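PDB 6QPA: sulfur oxygenase/reductase from Halothiobacillus neapolitanus, which probably catalyses the oxygen-dependent disproportionation of elemental sulfur at a mononuclear iron site, acting as both oxygenase and reductase. Local coordinates for residues M193-M199 against Y253-W259; P127-M132 against P150-S155; S156-I162 against F298-E304. All blocks are in the same frame, centred on the assembly; numbering follows the deposited sequence. Where two conformers were deposited one is given.

Contact 1 (M193-M199 against Y253-W259); sequences MVGWMIM and YLVHIEW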
# COMPACT_ATOMS: atom_id res chain seq x y z
N MET A 193 -33.95 -39.98 -20.50
CA MET A 193 -34.71 -39.61 -21.71
C MET A 193 -36.15 -39.31 -21.33
O MET A 193 -36.91 -40.22 -21.01
CB MET A 193 -34.65 -40.77 -22.70
CG MET A 193 -34.44 -40.38 -24.12
SD MET A 193 -36.00 -39.90 -24.82
CE MET A 193 -35.65 -40.24 -26.56
N VAL A 194 -36.54 -38.05 -21.42
CA VAL A 194 -37.85 -37.64 -20.94
C VAL A 194 -38.92 -37.77 -22.01
O VAL A 194 -40.03 -38.24 -21.74
CB VAL A 194 -37.77 -36.20 -20.41
CG1 VAL A 194 -39.16 -35.67 -20.13
CG2 VAL A 194 -36.89 -36.16 -19.15
N GLY A 195 -38.62 -37.40 -23.25
CA GLY A 195 -39.63 -37.47 -24.29
C GLY A 195 -39.09 -36.97 -25.61
O GLY A 195 -37.95 -36.53 -25.71
N TRP A 196 -39.93 -37.07 -26.64
CA TRP A 196 -39.46 -36.66 -27.96
C TRP A 196 -40.63 -36.32 -28.86
O TRP A 196 -41.78 -36.70 -28.62
CB TRP A 196 -38.59 -37.74 -28.60
CG TRP A 196 -39.27 -39.07 -28.76
CD1 TRP A 196 -39.21 -40.14 -27.91
CD2 TRP A 196 -40.13 -39.47 -29.85
NE1 TRP A 196 -39.97 -41.19 -28.41
CE2 TRP A 196 -40.54 -40.80 -29.60
CE3 TRP A 196 -40.56 -38.83 -31.02
CZ2 TRP A 196 -41.38 -41.50 -30.47
CZ3 TRP A 196 -41.41 -39.53 -31.88
CH2 TRP A 196 -41.81 -40.85 -31.61
N MET A 197 -40.30 -35.66 -29.97
CA MET A 197 -41.27 -35.23 -30.96
C MET A 197 -40.54 -35.05 -32.28
O MET A 197 -39.42 -34.53 -32.30
CB MET A 197 -41.95 -33.93 -30.48
CG MET A 197 -42.87 -33.22 -31.40
SD MET A 197 -43.80 -31.93 -30.50
CE MET A 197 -42.47 -30.83 -29.97
N ILE A 198 -41.15 -35.53 -33.37
CA ILE A 198 -40.62 -35.34 -34.71
C ILE A 198 -41.45 -34.27 -35.40
O ILE A 198 -42.66 -34.43 -35.56
CB ILE A 198 -40.65 -36.65 -35.52
CG1 ILE A 198 -39.76 -37.71 -34.87
CG2 ILE A 198 -40.26 -36.36 -36.98
CD1 ILE A 198 -39.98 -39.10 -35.42
N MET A 199 -40.81 -33.19 -35.83
CA MET A 199 -41.52 -32.05 -36.41
C MET A 199 -41.03 -31.83 -37.83
O MET A 199 -39.82 -31.71 -38.05
CB MET A 199 -41.29 -30.80 -35.58
CG MET A 199 -41.77 -30.91 -34.15
SD MET A 199 -41.55 -29.36 -33.21
CE MET A 199 -39.78 -29.30 -33.10
N TYR A 253 -36.60 -31.39 -41.00
CA TYR A 253 -37.20 -31.99 -39.82
C TYR A 253 -36.45 -31.52 -38.59
O TYR A 253 -35.21 -31.53 -38.58
CB TYR A 253 -37.16 -33.52 -39.88
CG TYR A 253 -38.13 -34.15 -40.86
CD1 TYR A 253 -37.84 -34.24 -42.21
CD2 TYR A 253 -39.33 -34.71 -40.42
CE1 TYR A 253 -38.73 -34.85 -43.11
CE2 TYR A 253 -40.23 -35.32 -41.31
CZ TYR A 253 -39.92 -35.38 -42.65
OH TYR A 253 -40.80 -36.01 -43.51
N LEU A 254 -37.19 -31.12 -37.56
CA LEU A 254 -36.63 -30.83 -36.25
C LEU A 254 -36.97 -31.96 -35.31
O LEU A 254 -38.15 -32.26 -35.10
CB LEU A 254 -37.16 -29.51 -35.69
CG LEU A 254 -36.77 -28.33 -36.55
CD1 LEU A 254 -37.22 -27.03 -35.88
CD2 LEU A 254 -35.27 -28.36 -36.75
N VAL A 255 -35.95 -32.58 -34.73
CA VAL A 255 -36.15 -33.67 -33.78
C VAL A 255 -36.01 -33.09 -32.37
O VAL A 255 -34.91 -32.75 -31.93
CB VAL A 255 -35.16 -34.81 -34.04
CG1 VAL A 255 -35.28 -35.88 -32.95
CG2 VAL A 255 -35.43 -35.41 -35.44
N HIS A 256 -37.13 -33.01 -31.66
CA HIS A 256 -37.20 -32.38 -30.34
C HIS A 256 -37.08 -33.48 -29.29
O HIS A 256 -37.88 -34.41 -29.27
CB HIS A 256 -38.53 -31.63 -30.24
CG HIS A 256 -38.89 -31.13 -28.86
ND1 HIS A 256 -39.11 -29.80 -28.59
CD2 HIS A 256 -39.17 -31.80 -27.72
CE1 HIS A 256 -39.46 -29.66 -27.33
NE2 HIS A 256 -39.52 -30.86 -26.78
N ILE A 257 -36.03 -33.42 -28.47
CA ILE A 257 -35.80 -34.44 -27.43
C ILE A 257 -35.60 -33.76 -26.09
O ILE A 257 -34.74 -32.87 -25.95
CB ILE A 257 -34.59 -35.34 -27.75
CG1 ILE A 257 -34.60 -35.77 -29.22
CG2 ILE A 257 -34.63 -36.56 -26.83
CD1 ILE A 257 -33.37 -36.52 -29.63
N GLU A 258 -36.33 -34.22 -25.08
CA GLU A 258 -36.23 -33.69 -23.74
C GLU A 258 -35.44 -34.66 -22.88
O GLU A 258 -35.58 -35.89 -23.01
CB GLU A 258 -37.61 -33.42 -23.14
CG GLU A 258 -38.42 -32.55 -24.08
CD GLU A 258 -39.65 -31.92 -23.47
OE1 GLU A 258 -40.19 -31.02 -24.14
OE2 GLU A 258 -40.09 -32.29 -22.36
N TRP A 259 -34.59 -34.10 -22.03
CA TRP A 259 -33.67 -34.85 -21.19
C TRP A 259 -33.67 -34.26 -19.79
O TRP A 259 -33.95 -33.07 -19.60
CB TRP A 259 -32.24 -34.81 -21.75
CG TRP A 259 -32.08 -35.40 -23.11
CD1 TRP A 259 -32.16 -34.74 -24.31
CD2 TRP A 259 -31.78 -36.77 -23.43
NE1 TRP A 259 -31.93 -35.61 -25.34
CE2 TRP A 259 -31.70 -36.86 -24.84
CE3 TRP A 259 -31.60 -37.92 -22.66
CZ2 TRP A 259 -31.43 -38.08 -25.50
CZ3 TRP A 259 -31.32 -39.13 -23.33
CH2 TRP A 259 -31.23 -39.19 -24.73
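Strands 193-199 and 253-259 run antiparallel, their axes 4.6 Å apart at closest approach and 169° between directions, as neighbours in the curled beta sheet of the sulfur oxygenase reductase barrel. A classic beta bulge interrupts the pairing where Val194 and Gly195 both face Glu258: Val194 N donates to Glu258 O at 2.8 Å from above the carbonyl plane, while Gly195 N adds a weak bond to the same oxygen. Beyond it the pairs Met197-His256 and Met199-Leu254 are regular.

On the face turned to helix 172-189, the Met193 side chain bends at chi2 (-82°) and lies across the Trp259 indole. Its CG sits over the six-membered ring, 3.5 Å from Trp259 CZ3, and SD stands farther above the same face in a Met-aromatic contact; the methyl CE goes on to Ile257 CG2. On the other face Met197 reaches out with CG anti to the backbone N (chi1 173°), then turns at its last torsion to lay CE over the His256 ring, 3.9 Å from the ring centroid. Met199 CE packs against both Leu254 CB and His256 CB.

Both ring nitrogens of His256 are engaged, ND1 with Tyr79 OH. Glu258 also pairs with Arg158 and Arg309, and its OE1 accepts the N-H of His256 NE2 in the imidazole plane, on the anti side of the carboxylate, at 2.7 Å.

Contact 2 (P127-M132 against P150-S155); sequences PQIMSM and PKVALS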
# COMPACT_ATOMS: atom_id res chain seq x y z
N PRO A 127 -44.36 -36.45 -22.49
CA PRO A 127 -45.18 -36.43 -21.27
C PRO A 127 -45.65 -35.03 -20.92
O PRO A 127 -45.09 -34.02 -21.36
CB PRO A 127 -44.23 -36.95 -20.18
CG PRO A 127 -42.84 -36.68 -20.70
CD PRO A 127 -42.91 -36.44 -22.21
N GLN A 128 -46.69 -34.98 -20.09
CA GLN A 128 -47.14 -33.72 -19.47
C GLN A 128 -46.06 -33.16 -18.55
O GLN A 128 -45.33 -33.90 -17.88
CB GLN A 128 -48.44 -33.93 -18.69
CG GLN A 128 -49.63 -34.36 -19.55
CD GLN A 128 -50.91 -34.62 -18.75
OE1 GLN A 128 -50.94 -34.46 -17.53
NE2 GLN A 128 -51.95 -35.09 -19.43
N ILE A 129 -45.96 -31.84 -18.50
CA ILE A 129 -44.97 -31.28 -17.58
C ILE A 129 -45.55 -31.22 -16.17
O ILE A 129 -46.77 -31.19 -15.98
CB ILE A 129 -44.44 -29.91 -18.05
CG1 ILE A 129 -45.55 -28.87 -18.10
CG2 ILE A 129 -43.76 -30.04 -19.42
CD1 ILE A 129 -45.00 -27.48 -18.41
N MET A 130 -44.68 -31.27 -15.18
CA MET A 130 -45.12 -31.29 -13.78
C MET A 130 -43.97 -30.81 -12.92
O MET A 130 -42.90 -30.46 -13.41
CB MET A 130 -45.57 -32.69 -13.35
CG MET A 130 -44.45 -33.73 -13.48
SD MET A 130 -44.94 -35.42 -13.01
CE MET A 130 -45.83 -35.94 -14.47
N SER A 131 -44.20 -30.80 -11.62
CA SER A 131 -43.14 -30.49 -10.69
C SER A 131 -42.96 -31.65 -9.73
O SER A 131 -43.76 -32.59 -9.70
CB SER A 131 -43.43 -29.17 -9.97
OG SER A 131 -44.39 -29.40 -8.97
N MET A 132 -41.87 -31.57 -8.94
CA MET A 132 -41.54 -32.61 -7.96
C MET A 132 -42.70 -32.89 -7.00
O MET A 132 -42.99 -34.05 -6.69
CB MET A 132 -40.30 -32.20 -7.16
CG MET A 132 -38.97 -32.21 -7.90
SD MET A 132 -38.37 -33.88 -8.28
CE MET A 132 -36.62 -33.58 -8.57
N PRO A 150 -45.47 -41.88 -16.42
CA PRO A 150 -44.60 -41.26 -17.43
C PRO A 150 -43.21 -40.97 -16.88
O PRO A 150 -42.95 -41.02 -15.67
CB PRO A 150 -45.34 -39.95 -17.75
CG PRO A 150 -46.03 -39.61 -16.46
CD PRO A 150 -46.47 -40.93 -15.89
N LYS A 151 -42.30 -40.68 -17.81
CA LYS A 151 -41.07 -39.98 -17.45
C LYS A 151 -41.40 -38.62 -16.84
O LYS A 151 -42.39 -37.96 -17.21
CB LYS A 151 -40.19 -39.81 -18.70
CG LYS A 151 -39.75 -41.13 -19.38
CD LYS A 151 -39.04 -42.06 -18.36
CE LYS A 151 -38.22 -43.18 -19.03
NZ LYS A 151 -36.95 -42.60 -19.57
N VAL A 152 -40.59 -38.18 -15.89
CA VAL A 152 -40.87 -36.92 -15.19
C VAL A 152 -40.27 -35.76 -15.99
O VAL A 152 -39.04 -35.64 -16.09
CB VAL A 152 -40.34 -36.93 -13.75
CG1 VAL A 152 -40.58 -35.56 -13.14
CG2 VAL A 152 -41.08 -37.98 -12.94
N ALA A 153 -41.14 -34.91 -16.54
CA ALA A 153 -40.73 -33.71 -17.29
C ALA A 153 -40.96 -32.50 -16.39
O ALA A 153 -42.08 -32.02 -16.25
CB ALA A 153 -41.51 -33.57 -18.61
N LEU A 154 -39.89 -32.02 -15.74
CA LEU A 154 -40.01 -30.96 -14.75
C LEU A 154 -40.21 -29.62 -15.43
O LEU A 154 -39.40 -29.22 -16.28
CB LEU A 154 -38.79 -30.93 -13.83
CG LEU A 154 -38.65 -32.16 -12.93
CD1 LEU A 154 -37.37 -32.09 -12.13
CD2 LEU A 154 -39.83 -32.31 -12.00
N SER A 155 -41.29 -28.93 -15.06
CA SER A 155 -41.64 -27.62 -15.63
C SER A 155 -40.48 -26.64 -15.46
O SER A 155 -40.01 -26.43 -14.35
CB SER A 155 -42.90 -27.09 -14.95
OG SER A 155 -43.30 -25.86 -15.53
O HOH W 1 -40.88 -27.96 -12.08
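Met130 starts with CG wedged between its backbone N and carbonyl carbon (chi1 60°), which sets CG beside Val152 CG1; the chain then runs straight through chi2, and the bend at chi3 (79°) brings the methyl CE alone to Pro150 CG at 4.2 Å. Leu154 instead has CG opposite its carbonyl carbon (chi1 -67°), and both its methyls rest against Met132, CD2 lying 3.8 Å from Met132 N and CD1 against Met132 CE.

Between these side chains the backbones join at Met130. Its N donates to Ala153 O over 2.9 Å, and its O accepts from Ser155 N at 2.8 Å, so this one residue bonds to those before and after Leu154 in the parallel pattern. Ile129 CA and Leu154 CA add CA-H...O contacts to the same two oxygens, Ala153 O and Met130 O respectively.

At the other end the proline rings meet, Pro127 CB lying 4.0 Å from Pro150 CB, and Pro127 CG rests equally close to Ala153 CB. Ile129 stretches its CD1 to the Ser155 side chain, 3.7 Å from Ser155 OG. Helix 135-144 packs against Met130 and Pro150 through Val138. Neighbouring subunits meet the polar ends: Ser131 OG bonds Glu260 of one, and Lys151 NZ, besides holding Met193 O, forms a salt bridge to Asp134 of another.

Two short, weakly bonded parallel strands joined through a helix make this a small beta-alpha-beta unit, strand 129-130, helix 135-144 and strand 153-154, lying against the main antiparallel sheet.

Contact 3 (S156-I162 against F298-E304); sequences SQRTVVI and FFSPMME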
# COMPACT_ATOMS: atom_id res chain seq x y z
N SER A 156 -40.02 -26.08 -16.58
CA SER A 156 -38.92 -25.11 -16.61
C SER A 156 -37.67 -25.60 -15.88
O SER A 156 -36.91 -24.79 -15.36
CB SER A 156 -39.37 -23.77 -16.00
OG SER A 156 -40.38 -23.16 -16.78
N GLN A 157 -37.43 -26.92 -15.84
CA GLN A 157 -36.30 -27.49 -15.10
C GLN A 157 -35.80 -28.76 -15.80
O GLN A 157 -35.67 -29.82 -15.19
CB GLN A 157 -36.67 -27.83 -13.65
CG GLN A 157 -36.79 -26.67 -12.68
CD GLN A 157 -37.32 -27.10 -11.29
OE1 GLN A 157 -37.27 -28.28 -10.92
NE2 GLN A 157 -37.82 -26.12 -10.53
N ARG A 158 -35.50 -28.67 -17.09
CA ARG A 158 -34.93 -29.80 -17.82
C ARG A 158 -34.28 -29.24 -19.08
O ARG A 158 -34.24 -28.02 -19.29
CB ARG A 158 -35.99 -30.87 -18.13
CG ARG A 158 -37.04 -30.47 -19.16
CD ARG A 158 -38.30 -31.31 -19.08
NE ARG A 158 -39.22 -30.94 -20.17
CZ ARG A 158 -39.99 -29.85 -20.16
NH1 ARG A 158 -39.99 -29.03 -19.10
NH2 ARG A 158 -40.77 -29.58 -21.20
N THR A 159 -33.76 -30.13 -19.90
CA THR A 159 -33.03 -29.74 -21.10
C THR A 159 -33.84 -30.12 -22.32
O THR A 159 -34.42 -31.22 -22.38
CB THR A 159 -31.65 -30.40 -21.13
OG1 THR A 159 -30.87 -29.88 -20.05
CG2 THR A 159 -30.92 -30.13 -22.48
N VAL A 160 -33.95 -29.21 -23.28
CA VAL A 160 -34.56 -29.50 -24.56
C VAL A 160 -33.48 -29.42 -25.62
O VAL A 160 -32.72 -28.45 -25.69
CB VAL A 160 -35.75 -28.57 -24.88
CG1 VAL A 160 -36.28 -28.84 -26.30
CG2 VAL A 160 -36.87 -28.80 -23.85
N VAL A 161 -33.40 -30.46 -26.43
CA VAL A 161 -32.44 -30.55 -27.52
C VAL A 161 -33.22 -30.59 -28.83
O VAL A 161 -34.25 -31.26 -28.91
CB VAL A 161 -31.57 -31.80 -27.31
CG1 VAL A 161 -31.06 -32.30 -28.58
CG2 VAL A 161 -30.43 -31.47 -26.33
N ILE A 162 -32.75 -29.86 -29.84
CA ILE A 162 -33.39 -29.86 -31.15
C ILE A 162 -32.36 -30.26 -32.20
O ILE A 162 -31.34 -29.58 -32.37
CB ILE A 162 -34.00 -28.50 -31.51
CG1 ILE A 162 -35.02 -28.07 -30.43
CG2 ILE A 162 -34.68 -28.58 -32.89
CD1 ILE A 162 -35.65 -26.70 -30.70
N PHE A 298 -28.70 -27.21 -27.87
CA PHE A 298 -29.20 -27.39 -26.51
C PHE A 298 -29.94 -26.14 -26.05
O PHE A 298 -29.46 -25.02 -26.26
CB PHE A 298 -28.05 -27.68 -25.52
CG PHE A 298 -27.53 -29.09 -25.56
CD1 PHE A 298 -27.41 -29.78 -26.77
CD2 PHE A 298 -27.12 -29.72 -24.38
CE1 PHE A 298 -26.90 -31.08 -26.80
CE2 PHE A 298 -26.62 -31.02 -24.40
CZ PHE A 298 -26.50 -31.70 -25.62
N PHE A 299 -31.09 -26.33 -25.40
CA PHE A 299 -31.92 -25.24 -24.90
C PHE A 299 -32.38 -25.49 -23.46
O PHE A 299 -32.58 -26.64 -23.04
CB PHE A 299 -33.19 -25.06 -25.70
CG PHE A 299 -32.98 -24.67 -27.12
CD1 PHE A 299 -32.76 -25.63 -28.09
CD2 PHE A 299 -33.07 -23.34 -27.50
CE1 PHE A 299 -32.61 -25.29 -29.42
CE2 PHE A 299 -32.92 -22.97 -28.83
CZ PHE A 299 -32.68 -23.96 -29.79
N SER A 300 -32.65 -24.40 -22.76
CA SER A 300 -33.37 -24.45 -21.51
C SER A 300 -34.76 -23.88 -21.72
O SER A 300 -34.90 -22.81 -22.32
CB SER A 300 -32.64 -23.66 -20.43
OG SER A 300 -33.46 -23.65 -19.29
N PRO A 301 -35.81 -24.58 -21.31
CA PRO A 301 -37.15 -23.99 -21.40
C PRO A 301 -37.33 -22.94 -20.31
O PRO A 301 -37.36 -23.26 -19.12
CB PRO A 301 -38.09 -25.19 -21.21
CG PRO A 301 -37.29 -26.16 -20.39
CD PRO A 301 -35.85 -25.97 -20.81
N MET A 302 -37.40 -21.66 -20.70
CA MET A 302 -37.51 -20.60 -19.71
C MET A 302 -38.92 -20.54 -19.13
O MET A 302 -39.09 -20.46 -17.91
CB MET A 302 -37.16 -19.25 -20.35
CG MET A 302 -35.70 -19.03 -20.67
SD MET A 302 -34.57 -19.90 -19.53
CE MET A 302 -34.42 -18.71 -18.19
N MET A 303 -39.93 -20.53 -19.99
CA MET A 303 -41.32 -20.42 -19.60
C MET A 303 -42.07 -21.43 -20.43
O MET A 303 -41.69 -21.68 -21.58
CB MET A 303 -41.91 -19.02 -19.84
CG MET A 303 -41.15 -17.88 -19.17
SD MET A 303 -42.05 -16.31 -19.23
CE MET A 303 -40.73 -15.19 -19.74
N GLU A 304 -43.07 -22.06 -19.85
CA GLU A 304 -43.86 -23.04 -20.59
C GLU A 304 -45.31 -22.91 -20.17
O GLU A 304 -45.60 -22.70 -18.99
CB GLU A 304 -43.42 -24.47 -20.32
CG GLU A 304 -41.95 -24.72 -20.45
CD GLU A 304 -41.62 -26.17 -20.19
OE1 GLU A 304 -41.22 -26.48 -19.05
OE2 GLU A 304 -41.81 -26.99 -21.12
O HOH W 2 -34.34 -25.53 -17.28
O HOH W 3 -30.20 -26.66 -20.76
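Val161 and Phe298 lie side by side at the tight end of this contact, the valine CG2 resting over the phenyl face 3.6 Å from the ring centroid. Next along, Phe299 forms a hydrogen-bonded antiparallel pair with Val160: Phe299 N reaches Val160 O over 2.7 Å, and Val160 N returns a bond to Phe299 O. With CG opposite the carbonyl carbon (chi1 -64°), the Phe299 ring presents its edge to Val160 O, while Ile162 CD1 comes within 3.6 Å of Phe299 CE1.

Toward Ser156 and Met302 the regular pairing stops, and the packing gives way to polar links and water. One water bridges Arg158 O and Ser300 OG, and Ser156 OG donates to Met302 O from well above the carbonyl plane; Gln267 of a neighbouring subunit also bonds this hydroxyl.

The anchor beside this wetter side is buried. Arg158 grips Glu304 end-on, NH1 to OE1 and NH2 to OE2, both 2.8 Å, with guanidinium and carboxylate planes only 26° apart. Glu304 OE1 takes a second bond from Ser156 N, also 2.8 Å, while Arg158 NE is held by Glu258 and NH1 by Leu154 O. A glutamine here, with no charge and an NH2 in place of one oxygen, would probably leave Arg158 without its charge mate and with one of its nitrogens facing another donor.

Antiparallel pairing, closed by a buried salt bridge just beyond the paired residues, joins 159-167 to 290-305, neighbouring strands in the curled sheet of this dimeric alpha-beta barrel fold.

Overall arrangement
Contacts 1 and 3 belong to the same antiparallel sheet: strand 159-167 lies between 251-259 and 290-305, and Ile257 O and Val161 N carry the bonding from one pair to the next. Contact 1 is wholly buried, rich in methionine and aromatic packing; contact 3 adds a wetter, subunit-facing end. Contact 2, its centre about 18 Å from the chain centre against 9 and 10 Å for the others, is a short parallel pairing with partly exposed edges and two neighbouring subunits beside it. Arg158 ties all three contacts together, since besides its charged partners it packs on Ile129 and Ala153 of contact 2, and Lys151 connects contact 2 to contact 1.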